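Local coordinates for protein N-terminal acetyltransferase B complex subunit MDM20 (PDB 5K04) that serves as the non-catalytic subunit of the NatB N-terminal acetyltransferase complex, an all-helical scaffold that probably holds and supports the NAT3 subunit, at residues Glu230-Tyr235 / Ile255-Glu260; Lys238-Glu243 / Phe248-Leu253; Lys263-Leu268 / Ile284-Leu289; Leu195-Ile200 / Lys224-Phe229. All blocks are in the same frame, centred on the assembly; numbering follows the deposited sequence.

Interaction 1. Residues Glu230-Tyr235 / Ile255-Glu260; sequences EALHAY and ILSGKE
The hydroxyl oxygen of Ser257 is gripped from two directions. Its main bond is to the carbonyl oxygen of Leu253, one turn back in its own helix, with a weaker one to Trp254 O. From the facing helix His233 ND1 donates to Ser257 OG over 3.4 Å in a weak, bent bond, 136° at the hydrogen. OG reaches this position because it is tucked between its own backbone nitrogen and carbonyl carbon (chi1 53°), which leaves it close to the backbone oxygens of the preceding turn and still turned to the histidine. OG lies in the plane of the imidazole, at its edge, and also meets His233 CB at 3.3 Å.

Over one ring face comes Gly258, whose CA sits 3.7 Å from the ring centroid in a CH-pi contact. Glycine suits this place because the histidine ring fills the space where a side chain would begin. With Ser257 and Gly258 at the crossing, the axes of segments 230-235 and 255-260 approach to 8.3 Å at a crossing angle of -134°. Trp254 stacks on the same imidazole. Leu232 completes the seam with CD2 lying 4.1 Å from Ser257 CB, and also packs on Met220 of helix 213-225. Roughly antiparallel neighbours of this kind are consistent with the TPR clan.

The chemistry suggests an economical burial of polarity. Serine satisfies its donor within its own helix and offers what remains to histidine, so ND1 probably carries a proton, and two polar side chains can lie in an otherwise apolar interface.

Interaction 2. Residues Lys238-Glu243 / Phe248-Leu253; sequences KLLFKE and FDTWKL
Leu240 sets both methyls on one face of the Trp251 indole, while Phe241 meets the same indole at its rim. The CD2 methyl of Leu240 stands almost exactly over the five-membered ring, 3.7 Å from its centroid and 5° off the normal, a CH-pi contact. The other methyl, CD1, lies over the CE3 rim of the six-membered ring, within 3.6 Å of Trp251 CE3, so the forked end of one leucine spans both rings. Phe241 is turned nearly perpendicular, its plane at 78° to the indole, in an offset edge-to-face pair with centroids 5.3 Å apart. The edge of Trp251 leads, with CZ3 and Phe241 CZ 3.6 Å apart.

Thr250 fills the neighbouring position with its two branches divided. Its CG2 methyl, anti to the backbone nitrogen, slides alongside Leu240 to reach CD2 at 3.8 Å and also touches Leu239 CD1 at 4.1 Å. That rotation (chi1 -53°) leaves OG1 to bond Asp247 in the turn just before the helix. Trp251 NE1 likewise has a weak bond to Asp246, which may help fix the indole.

The contact closes the short turn joining helices 229-242 and 248-260. Segments 238-242 and 248-253, with Leu240 and Trp251 between them, have axes 10.1 Å apart at closest. The N-terminal end of the second helix also faces NAT3, where Asp249 pairs with Lys5 of that chain.

Across the two segments the contacts are apolar and aromatic, and the polar ends of Thr250 and Trp251 are given to the turn. Probably shape fit joins the helices, and the aspartates may help order the connection.

Interaction 3. Residues Lys263-Leu268 / Ile284-Leu289; sequences KSFEEL and IELDIL
A carboxylate oxygen resting beside a phenyl ring is the odd feature here: Asp287 OD1 lies 3.6 Å from Phe265 CE1. The approach is slanting, with the carboxylate and ring planes 37° apart. The other oxygen, OD2, is bonded to Ser297 OG at the start of helix 295-305, which probably helps hold the carboxylate in place. The ring also has Arg292 as a cation-pi partner, so charges of both signs adjoin it.

Leu286 supplies the apolar half. Its CG is anti to the backbone nitrogen (chi1 -178°), which carries the branch toward helix 265-269, where CD2 reaches Phe265 CE1 at 3.5 Å. The second methyl, CD1, turns to Leu268 and meets its CD1 at 3.8 Å. One branched leucine thus fills the gap between two residues of the short helix, with Trp254 beyond Leu268.

That helix starts with a capping box: Ser264 OG accepts from Glu267 N at 3.0 Å, and the glutamate returns a weak bond from Ser264 N. The small polar serine satisfies one N-H of the first turn just before Phe265 enters the seam. Apolar packing by Leu286 therefore does most of the joining, while the buried aspartate has its polar partner in Ser297.

Interaction 4. Residues Leu195-Ile200 / Lys224-Phe229; sequences LSSKEI and KENASF
The flat carboxamide of Asn226 carries Lys198 CD over one face, 3.5 Å from Asn226 CG, while Ser197 CB and OG approach the oxygen end, off the plane on the other side. The asparagine stands where helix 213-225 ends in a Schellman motif, with Ala227 taking positive phi, and it faces the first turn of helix 197-204, which opens with a capping box.

At the nitrogen edge Asn226 ND2 donates to Ser197 O at 2.9 Å, nearly straight at 169°. Ser197 O lies in the amide plane, yet seen from the serine the donor stands well above the carbonyl plane, 59° out of it. ND2 has a second acceptor in Glu201, which also holds Ser228 OG. Two acceptors for one NH2 group probably fix the amide's flip, and asparagine suits the place because its short amide can donate to both Ser197 O and Glu201.

Lys198 reaches its face by bending at chi2 and chi3, so that its aliphatic part covers the amide at this surface seam. Ser197 OG is 3.2 Å from Glu225 OE1 and equally near Asn226 OD1, with Ala222 O as a further, weak partner; a small hydroxyl fits among them. In the capping box, Glu199 N bonds Ser196 OG at 3.1 Å, and Ser196 N points along a nearly linear 2.8 Å bond to the anti lone pair of Glu199 OE1.

In the fold
Along the chain interaction 4 closes first, interaction 1 follows with interaction 2 enclosed within its span, and interaction 3 comes last. Interactions 1 and 2 lie on the same pair, helices 229-242 and 248-260, with centres about 10 Å apart. Phe229 and Lys224 of interaction 4 pack on the second of these helices, and Leu289 of interaction 3 packs on it too, so helix 248-260 is common ground. Interactions 3 and 4 do not touch, their centres lying about 24 Å apart. The series follows successive helices of one arm, consistent with a TPR-like superhelical scaffold, and at interaction 2 this arm meets NAT3.

Interaction 1. Residues Glu230-Tyr235 / Ile255-Glu260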
# COMPACT_ATOMS: atom_id res chain seq x y z
N GLU A 230 -36.84 12.87 -12.67
CA GLU A 230 -37.72 13.52 -11.70
C GLU A 230 -37.35 13.08 -10.29
O GLU A 230 -37.12 13.92 -9.40
CB GLU A 230 -39.18 13.20 -12.01
CG GLU A 230 -39.72 13.89 -13.26
CD GLU A 230 -40.13 15.34 -13.03
OE1 GLU A 230 -40.08 15.81 -11.87
OE2 GLU A 230 -40.53 16.01 -14.00
N ALA A 231 -37.25 11.76 -10.06
CA ALA A 231 -37.00 11.26 -8.72
C ALA A 231 -35.64 11.71 -8.20
O ALA A 231 -35.47 11.90 -6.99
CB ALA A 231 -37.10 9.73 -8.70
N LEU A 232 -34.67 11.86 -9.09
CA LEU A 232 -33.32 12.20 -8.66
C LEU A 232 -33.17 13.68 -8.39
O LEU A 232 -32.43 14.07 -7.47
CB LEU A 232 -32.33 11.76 -9.73
CG LEU A 232 -30.88 12.18 -9.58
CD1 LEU A 232 -30.23 11.50 -8.38
CD2 LEU A 232 -30.16 11.83 -10.87
N HIS A 233 -33.84 14.51 -9.18
CA HIS A 233 -33.81 15.95 -8.98
C HIS A 233 -34.46 16.31 -7.66
O HIS A 233 -33.91 17.09 -6.87
CB HIS A 233 -34.52 16.66 -10.14
CG HIS A 233 -34.34 18.15 -10.13
ND1 HIS A 233 -33.11 18.75 -10.28
CD2 HIS A 233 -35.23 19.15 -9.95
CE1 HIS A 233 -33.25 20.06 -10.22
NE2 HIS A 233 -34.53 20.33 -10.01
N ALA A 234 -35.61 15.70 -7.39
CA ALA A 234 -36.26 15.83 -6.09
C ALA A 234 -35.35 15.34 -4.97
O ALA A 234 -35.19 16.01 -3.94
CB ALA A 234 -37.59 15.07 -6.09
N TYR A 235 -34.74 14.17 -5.15
CA TYR A 235 -33.92 13.60 -4.08
C TYR A 235 -32.68 14.45 -3.82
O TYR A 235 -32.43 14.86 -2.68
CB TYR A 235 -33.55 12.14 -4.41
CG TYR A 235 -32.84 11.40 -3.29
CD1 TYR A 235 -33.53 10.97 -2.16
CD2 TYR A 235 -31.47 11.11 -3.36
CE1 TYR A 235 -32.88 10.28 -1.11
CE2 TYR A 235 -30.82 10.41 -2.32
CZ TYR A 235 -31.53 10.02 -1.20
OH TYR A 235 -30.91 9.35 -0.18
N ILE A 255 -28.21 19.36 -11.36
CA ILE A 255 -28.39 20.18 -12.57
C ILE A 255 -28.64 19.29 -13.78
O ILE A 255 -29.39 19.67 -14.69
CB ILE A 255 -27.19 21.11 -12.81
CG1 ILE A 255 -25.90 20.32 -13.09
CG2 ILE A 255 -27.02 22.11 -11.67
CD1 ILE A 255 -24.76 21.14 -13.62
N LEU A 256 -28.01 18.12 -13.81
CA LEU A 256 -28.28 17.17 -14.88
C LEU A 256 -29.76 16.81 -14.91
O LEU A 256 -30.45 17.04 -15.90
CB LEU A 256 -27.42 15.91 -14.69
CG LEU A 256 -27.72 14.81 -15.71
CD1 LEU A 256 -27.51 15.32 -17.12
CD2 LEU A 256 -26.87 13.59 -15.46
N SER A 257 -30.26 16.26 -13.80
CA SER A 257 -31.66 15.86 -13.74
C SER A 257 -32.58 17.07 -13.93
O SER A 257 -33.65 16.94 -14.55
CB SER A 257 -31.95 15.14 -12.42
OG SER A 257 -31.53 15.90 -11.30
N GLY A 258 -32.18 18.23 -13.43
CA GLY A 258 -32.98 19.43 -13.63
C GLY A 258 -33.20 19.74 -15.10
O GLY A 258 -34.32 20.02 -15.54
N LYS A 259 -32.12 19.70 -15.89
CA LYS A 259 -32.27 19.91 -17.33
C LYS A 259 -33.11 18.81 -17.96
O LYS A 259 -33.96 19.08 -18.81
CB LYS A 259 -30.90 20.00 -18.00
CG LYS A 259 -30.98 20.24 -19.51
CD LYS A 259 -29.71 20.86 -20.03
CE LYS A 259 -29.39 20.34 -21.42
NZ LYS A 259 -30.51 20.51 -22.37
N GLU A 260 -32.90 17.57 -17.53
CA GLU A 260 -33.60 16.44 -18.14
C GLU A 260 -35.11 16.58 -18.00
O GLU A 260 -35.86 16.19 -18.90
CB GLU A 260 -33.10 15.14 -17.52
CG GLU A 260 -31.74 14.68 -18.04
CD GLU A 260 -31.79 14.24 -19.49
OE1 GLU A 260 -32.90 14.08 -20.03
OE2 GLU A 260 -30.71 14.05 -20.09

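Interaction 2. Residues Lys238-Glu243 / Phe248-Leu253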
# COMPACT_ATOMS: atom_id res chain seq x y z
N LYS A 238 -33.39 17.71 -2.09
CA LYS A 238 -33.55 17.51 -0.66
C LYS A 238 -32.20 17.50 0.06
O LYS A 238 -32.00 18.21 1.05
CB LYS A 238 -34.32 16.22 -0.39
CG LYS A 238 -34.61 15.97 1.09
CD LYS A 238 -35.04 14.52 1.38
CE LYS A 238 -33.87 13.52 1.30
NZ LYS A 238 -34.06 12.30 2.16
N LEU A 239 -31.27 16.67 -0.43
CA LEU A 239 -29.96 16.57 0.21
C LEU A 239 -29.27 17.92 0.27
O LEU A 239 -28.70 18.28 1.31
CB LEU A 239 -29.07 15.57 -0.52
CG LEU A 239 -29.50 14.11 -0.56
CD1 LEU A 239 -28.43 13.27 -1.25
CD2 LEU A 239 -29.78 13.62 0.84
N LEU A 240 -29.34 18.68 -0.82
CA LEU A 240 -28.53 19.89 -0.97
C LEU A 240 -29.14 21.08 -0.24
O LEU A 240 -28.41 21.84 0.41
CB LEU A 240 -28.37 20.21 -2.46
CG LEU A 240 -27.68 19.13 -3.30
CD1 LEU A 240 -27.91 19.38 -4.79
CD2 LEU A 240 -26.19 19.02 -2.97
N PHE A 241 -30.45 21.28 -0.35
CA PHE A 241 -31.09 22.49 0.14
C PHE A 241 -31.76 22.31 1.50
O PHE A 241 -32.12 23.32 2.13
CB PHE A 241 -32.13 23.00 -0.88
CG PHE A 241 -31.52 23.49 -2.17
CD1 PHE A 241 -31.21 22.61 -3.19
CD2 PHE A 241 -31.24 24.84 -2.34
CE1 PHE A 241 -30.65 23.06 -4.37
CE2 PHE A 241 -30.68 25.30 -3.53
CZ PHE A 241 -30.38 24.40 -4.54
N LYS A 242 -31.92 21.08 1.99
CA LYS A 242 -32.57 20.83 3.27
C LYS A 242 -31.75 19.99 4.25
O LYS A 242 -32.07 20.01 5.45
CB LYS A 242 -33.93 20.16 3.07
CG LYS A 242 -34.95 21.04 2.35
CD LYS A 242 -36.33 20.38 2.27
CE LYS A 242 -37.30 21.26 1.49
NZ LYS A 242 -38.67 20.65 1.39
N GLU A 243 -30.72 19.27 3.81
CA GLU A 243 -29.94 18.40 4.69
C GLU A 243 -28.46 18.77 4.71
O GLU A 243 -27.62 17.96 5.14
CB GLU A 243 -30.15 16.94 4.28
CG GLU A 243 -31.63 16.51 4.47
CD GLU A 243 -31.90 15.05 4.14
OE1 GLU A 243 -33.09 14.67 4.16
OE2 GLU A 243 -30.96 14.28 3.85
N PHE A 248 -20.38 17.96 -4.27
CA PHE A 248 -20.25 18.35 -5.67
C PHE A 248 -20.89 17.32 -6.61
O PHE A 248 -21.65 17.68 -7.51
CB PHE A 248 -18.79 18.56 -6.04
CG PHE A 248 -18.60 19.26 -7.36
CD1 PHE A 248 -19.11 20.54 -7.56
CD2 PHE A 248 -17.92 18.65 -8.40
CE1 PHE A 248 -18.94 21.20 -8.77
CE2 PHE A 248 -17.75 19.31 -9.62
CZ PHE A 248 -18.26 20.58 -9.81
N ASP A 249 -20.60 16.03 -6.40
CA ASP A 249 -21.20 14.99 -7.22
C ASP A 249 -22.73 15.07 -7.17
O ASP A 249 -23.41 14.88 -8.18
CB ASP A 249 -20.71 13.62 -6.77
CG ASP A 249 -19.25 13.37 -7.11
OD1 ASP A 249 -18.62 14.25 -7.72
OD2 ASP A 249 -18.73 12.29 -6.77
N THR A 250 -23.28 15.38 -5.99
CA THR A 250 -24.73 15.51 -5.85
C THR A 250 -25.25 16.78 -6.53
O THR A 250 -26.37 16.78 -7.05
CB THR A 250 -25.11 15.48 -4.37
OG1 THR A 250 -24.54 14.32 -3.75
CG2 THR A 250 -26.64 15.45 -4.20
N TRP A 251 -24.44 17.85 -6.55
CA TRP A 251 -24.83 19.06 -7.27
C TRP A 251 -24.91 18.80 -8.77
O TRP A 251 -25.84 19.27 -9.44
CB TRP A 251 -23.84 20.19 -7.00
CG TRP A 251 -24.02 20.98 -5.70
CD1 TRP A 251 -23.17 20.98 -4.62
CD2 TRP A 251 -25.08 21.89 -5.38
NE1 TRP A 251 -23.65 21.83 -3.65
CE2 TRP A 251 -24.82 22.39 -4.09
CE3 TRP A 251 -26.23 22.31 -6.05
CZ2 TRP A 251 -25.66 23.31 -3.46
CZ3 TRP A 251 -27.06 23.22 -5.43
CH2 TRP A 251 -26.78 23.71 -4.15
N LYS A 252 -23.94 18.06 -9.30
CA LYS A 252 -23.93 17.79 -10.74
C LYS A 252 -25.14 16.97 -11.15
O LYS A 252 -25.77 17.26 -12.18
CB LYS A 252 -22.63 17.08 -11.12
CG LYS A 252 -21.38 17.95 -10.96
CD LYS A 252 -20.09 17.12 -10.89
CE LYS A 252 -19.74 16.47 -12.21
NZ LYS A 252 -18.52 15.65 -12.10
N LEU A 253 -25.48 15.95 -10.37
CA LEU A 253 -26.70 15.18 -10.64
C LEU A 253 -27.93 16.08 -10.57
O LEU A 253 -28.87 15.90 -11.36
CB LEU A 253 -26.81 14.02 -9.65
CG LEU A 253 -25.76 12.90 -9.75
CD1 LEU A 253 -26.10 11.77 -8.79
CD2 LEU A 253 -25.64 12.33 -11.15

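Interaction 3. Residues Lys263-Leu268 / Ile284-Leu289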
# COMPACT_ATOMS: atom_id res chain seq x y z
N LYS A 263 -36.15 21.92 -16.77
CA LYS A 263 -35.91 23.17 -16.06
C LYS A 263 -35.05 24.10 -16.90
O LYS A 263 -34.14 23.66 -17.61
CB LYS A 263 -35.23 22.91 -14.71
CG LYS A 263 -36.03 22.02 -13.78
CD LYS A 263 -37.15 22.78 -13.09
CE LYS A 263 -37.84 21.90 -12.06
NZ LYS A 263 -38.70 22.71 -11.14
N SER A 264 -35.33 25.40 -16.82
CA SER A 264 -34.52 26.38 -17.53
C SER A 264 -33.19 26.61 -16.81
O SER A 264 -33.03 26.30 -15.63
CB SER A 264 -35.27 27.70 -17.67
OG SER A 264 -35.52 28.27 -16.40
N PHE A 265 -32.23 27.16 -17.56
CA PHE A 265 -30.97 27.58 -16.96
C PHE A 265 -31.23 28.54 -15.80
O PHE A 265 -30.70 28.36 -14.70
CB PHE A 265 -30.07 28.22 -18.02
CG PHE A 265 -28.86 28.90 -17.45
CD1 PHE A 265 -27.69 28.18 -17.24
CD2 PHE A 265 -28.87 30.25 -17.14
CE1 PHE A 265 -26.56 28.80 -16.72
CE2 PHE A 265 -27.75 30.88 -16.62
CZ PHE A 265 -26.59 30.15 -16.41
N GLU A 266 -32.07 29.55 -16.04
CA GLU A 266 -32.37 30.55 -15.03
C GLU A 266 -32.99 29.92 -13.78
O GLU A 266 -32.69 30.33 -12.66
CB GLU A 266 -33.30 31.62 -15.61
CG GLU A 266 -32.69 32.51 -16.70
CD GLU A 266 -32.53 31.80 -18.04
OE1 GLU A 266 -33.16 30.74 -18.24
OE2 GLU A 266 -31.77 32.31 -18.90
N GLU A 267 -33.89 28.95 -13.97
CA GLU A 267 -34.51 28.28 -12.84
C GLU A 267 -33.46 27.65 -11.93
O GLU A 267 -33.57 27.72 -10.70
CB GLU A 267 -35.50 27.22 -13.33
CG GLU A 267 -36.92 27.40 -12.86
CD GLU A 267 -37.87 26.40 -13.49
OE1 GLU A 267 -38.52 25.65 -12.74
OE2 GLU A 267 -37.95 26.37 -14.74
N LEU A 268 -32.44 27.02 -12.52
CA LEU A 268 -31.39 26.40 -11.73
C LEU A 268 -30.49 27.45 -11.09
O LEU A 268 -30.26 27.43 -9.87
CB LEU A 268 -30.59 25.42 -12.60
CG LEU A 268 -31.38 24.20 -13.08
CD1 LEU A 268 -30.51 23.22 -13.85
CD2 LEU A 268 -32.05 23.49 -11.91
N ILE A 284 -19.78 26.78 -13.68
CA ILE A 284 -19.07 26.35 -14.88
C ILE A 284 -19.71 25.11 -15.46
O ILE A 284 -19.95 25.00 -16.67
CB ILE A 284 -17.59 26.10 -14.56
CG1 ILE A 284 -17.00 27.29 -13.80
CG2 ILE A 284 -16.83 25.86 -15.86
CD1 ILE A 284 -15.56 27.09 -13.37
N GLU A 285 -19.99 24.13 -14.60
CA GLU A 285 -20.63 22.89 -15.04
C GLU A 285 -22.02 23.17 -15.60
O GLU A 285 -22.49 22.45 -16.49
CB GLU A 285 -20.70 21.91 -13.87
CG GLU A 285 -20.54 20.44 -14.27
CD GLU A 285 -19.10 20.00 -14.43
OE1 GLU A 285 -18.25 20.44 -13.61
OE2 GLU A 285 -18.81 19.22 -15.36
N LEU A 286 -22.68 24.22 -15.12
CA LEU A 286 -24.03 24.52 -15.59
C LEU A 286 -23.99 25.23 -16.94
O LEU A 286 -24.87 25.01 -17.77
CB LEU A 286 -24.78 25.36 -14.54
CG LEU A 286 -26.24 25.73 -14.86
CD1 LEU A 286 -27.13 24.50 -14.86
CD2 LEU A 286 -26.77 26.80 -13.91
N ASP A 287 -22.97 26.07 -17.16
CA ASP A 287 -22.76 26.66 -18.49
C ASP A 287 -22.53 25.57 -19.54
O ASP A 287 -23.13 25.60 -20.62
CB ASP A 287 -21.58 27.62 -18.46
CG ASP A 287 -21.86 28.85 -17.63
OD1 ASP A 287 -23.01 29.00 -17.17
OD2 ASP A 287 -20.92 29.65 -17.43
N ILE A 288 -21.65 24.62 -19.23
CA ILE A 288 -21.38 23.52 -20.15
C ILE A 288 -22.67 22.75 -20.45
O ILE A 288 -22.97 22.44 -21.61
CB ILE A 288 -20.29 22.60 -19.55
CG1 ILE A 288 -18.95 23.33 -19.55
CG2 ILE A 288 -20.21 21.27 -20.29
CD1 ILE A 288 -17.87 22.62 -18.74
N LEU A 289 -23.44 22.45 -19.40
CA LEU A 289 -24.65 21.65 -19.54
C LEU A 289 -25.69 22.31 -20.43
O LEU A 289 -26.50 21.62 -21.07
CB LEU A 289 -25.24 21.39 -18.15
CG LEU A 289 -26.46 20.47 -18.08
CD1 LEU A 289 -26.09 19.10 -18.61
CD2 LEU A 289 -26.96 20.37 -16.64

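Interaction 4. Residues Leu195-Ile200 / Lys224-Phe229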
# COMPACT_ATOMS: atom_id res chain seq x y z
N LEU A 195 -29.00 -7.12 -7.59
CA LEU A 195 -30.14 -6.45 -8.18
C LEU A 195 -29.73 -5.59 -9.37
O LEU A 195 -28.63 -5.04 -9.42
CB LEU A 195 -30.83 -5.55 -7.16
CG LEU A 195 -31.43 -6.24 -5.95
CD1 LEU A 195 -32.12 -5.18 -5.10
CD2 LEU A 195 -32.41 -7.35 -6.39
N SER A 196 -30.66 -5.44 -10.31
CA SER A 196 -30.47 -4.50 -11.39
C SER A 196 -30.63 -3.07 -10.88
O SER A 196 -31.15 -2.82 -9.78
CB SER A 196 -31.47 -4.76 -12.52
OG SER A 196 -32.79 -4.47 -12.11
N SER A 197 -30.19 -2.14 -11.71
CA SER A 197 -30.38 -0.72 -11.41
C SER A 197 -31.86 -0.39 -11.23
O SER A 197 -32.22 0.40 -10.35
CB SER A 197 -29.76 0.12 -12.54
OG SER A 197 -29.39 1.41 -12.10
N LYS A 198 -32.73 -1.01 -12.04
CA LYS A 198 -34.17 -0.80 -11.91
C LYS A 198 -34.67 -1.32 -10.57
O LYS A 198 -35.48 -0.66 -9.89
CB LYS A 198 -34.93 -1.49 -13.04
CG LYS A 198 -34.73 -0.88 -14.41
CD LYS A 198 -35.32 0.52 -14.49
CE LYS A 198 -36.79 0.50 -14.87
NZ LYS A 198 -37.29 1.87 -15.25
N GLU A 199 -34.22 -2.51 -10.17
CA GLU A 199 -34.67 -3.09 -8.92
C GLU A 199 -34.12 -2.31 -7.73
O GLU A 199 -34.83 -2.09 -6.74
CB GLU A 199 -34.24 -4.56 -8.86
CG GLU A 199 -34.92 -5.46 -9.88
CD GLU A 199 -34.26 -6.84 -9.97
OE1 GLU A 199 -33.01 -6.91 -10.00
OE2 GLU A 199 -35.00 -7.85 -10.02
N ILE A 200 -32.86 -1.86 -7.82
CA ILE A 200 -32.25 -1.08 -6.75
C ILE A 200 -33.09 0.16 -6.43
O ILE A 200 -33.38 0.46 -5.27
CB ILE A 200 -30.80 -0.70 -7.12
CG1 ILE A 200 -29.89 -1.93 -7.07
CG2 ILE A 200 -30.28 0.41 -6.23
CD1 ILE A 200 -28.45 -1.64 -7.47
N LYS A 224 -30.04 7.66 -11.85
CA LYS A 224 -29.42 8.21 -13.04
C LYS A 224 -29.39 7.19 -14.16
O LYS A 224 -29.76 7.49 -15.30
CB LYS A 224 -28.01 8.70 -12.70
CG LYS A 224 -27.32 9.45 -13.82
CD LYS A 224 -25.83 9.51 -13.54
CE LYS A 224 -25.06 10.23 -14.63
NZ LYS A 224 -23.60 10.16 -14.30
N GLU A 225 -28.97 5.95 -13.84
CA GLU A 225 -28.92 4.89 -14.85
C GLU A 225 -30.30 4.54 -15.38
O GLU A 225 -30.45 4.20 -16.56
CB GLU A 225 -28.24 3.65 -14.26
CG GLU A 225 -26.76 3.53 -14.62
CD GLU A 225 -25.96 2.65 -13.65
OE1 GLU A 225 -26.44 1.55 -13.30
OE2 GLU A 225 -24.86 3.08 -13.24
N ASN A 226 -31.33 4.61 -14.54
CA ASN A 226 -32.70 4.35 -14.99
C ASN A 226 -33.34 5.55 -15.68
O ASN A 226 -34.47 5.44 -16.16
CB ASN A 226 -33.58 3.93 -13.81
CG ASN A 226 -33.01 2.76 -13.02
OD1 ASN A 226 -32.23 1.95 -13.55
ND2 ASN A 226 -33.41 2.66 -11.74
N ALA A 227 -32.63 6.69 -15.76
CA ALA A 227 -33.18 7.94 -16.30
C ALA A 227 -34.39 8.40 -15.49
O ALA A 227 -35.35 8.94 -16.04
CB ALA A 227 -33.54 7.81 -17.79
N SER A 228 -34.34 8.15 -14.18
CA SER A 228 -35.39 8.58 -13.25
C SER A 228 -35.08 10.00 -12.76
O SER A 228 -34.77 10.26 -11.60
CB SER A 228 -35.50 7.60 -12.09
OG SER A 228 -35.65 6.28 -12.56
N PHE A 229 -35.17 10.94 -13.71
CA PHE A 229 -34.62 12.26 -13.47
C PHE A 229 -35.54 13.12 -12.62
O PHE A 229 -35.06 14.01 -11.92
CB PHE A 229 -34.31 12.94 -14.80
CG PHE A 229 -33.20 12.28 -15.57
CD1 PHE A 229 -31.95 12.12 -15.00
CD2 PHE A 229 -33.40 11.82 -16.86
CE1 PHE A 229 -30.92 11.52 -15.70
CE2 PHE A 229 -32.39 11.21 -17.56
CZ PHE A 229 -31.14 11.06 -16.98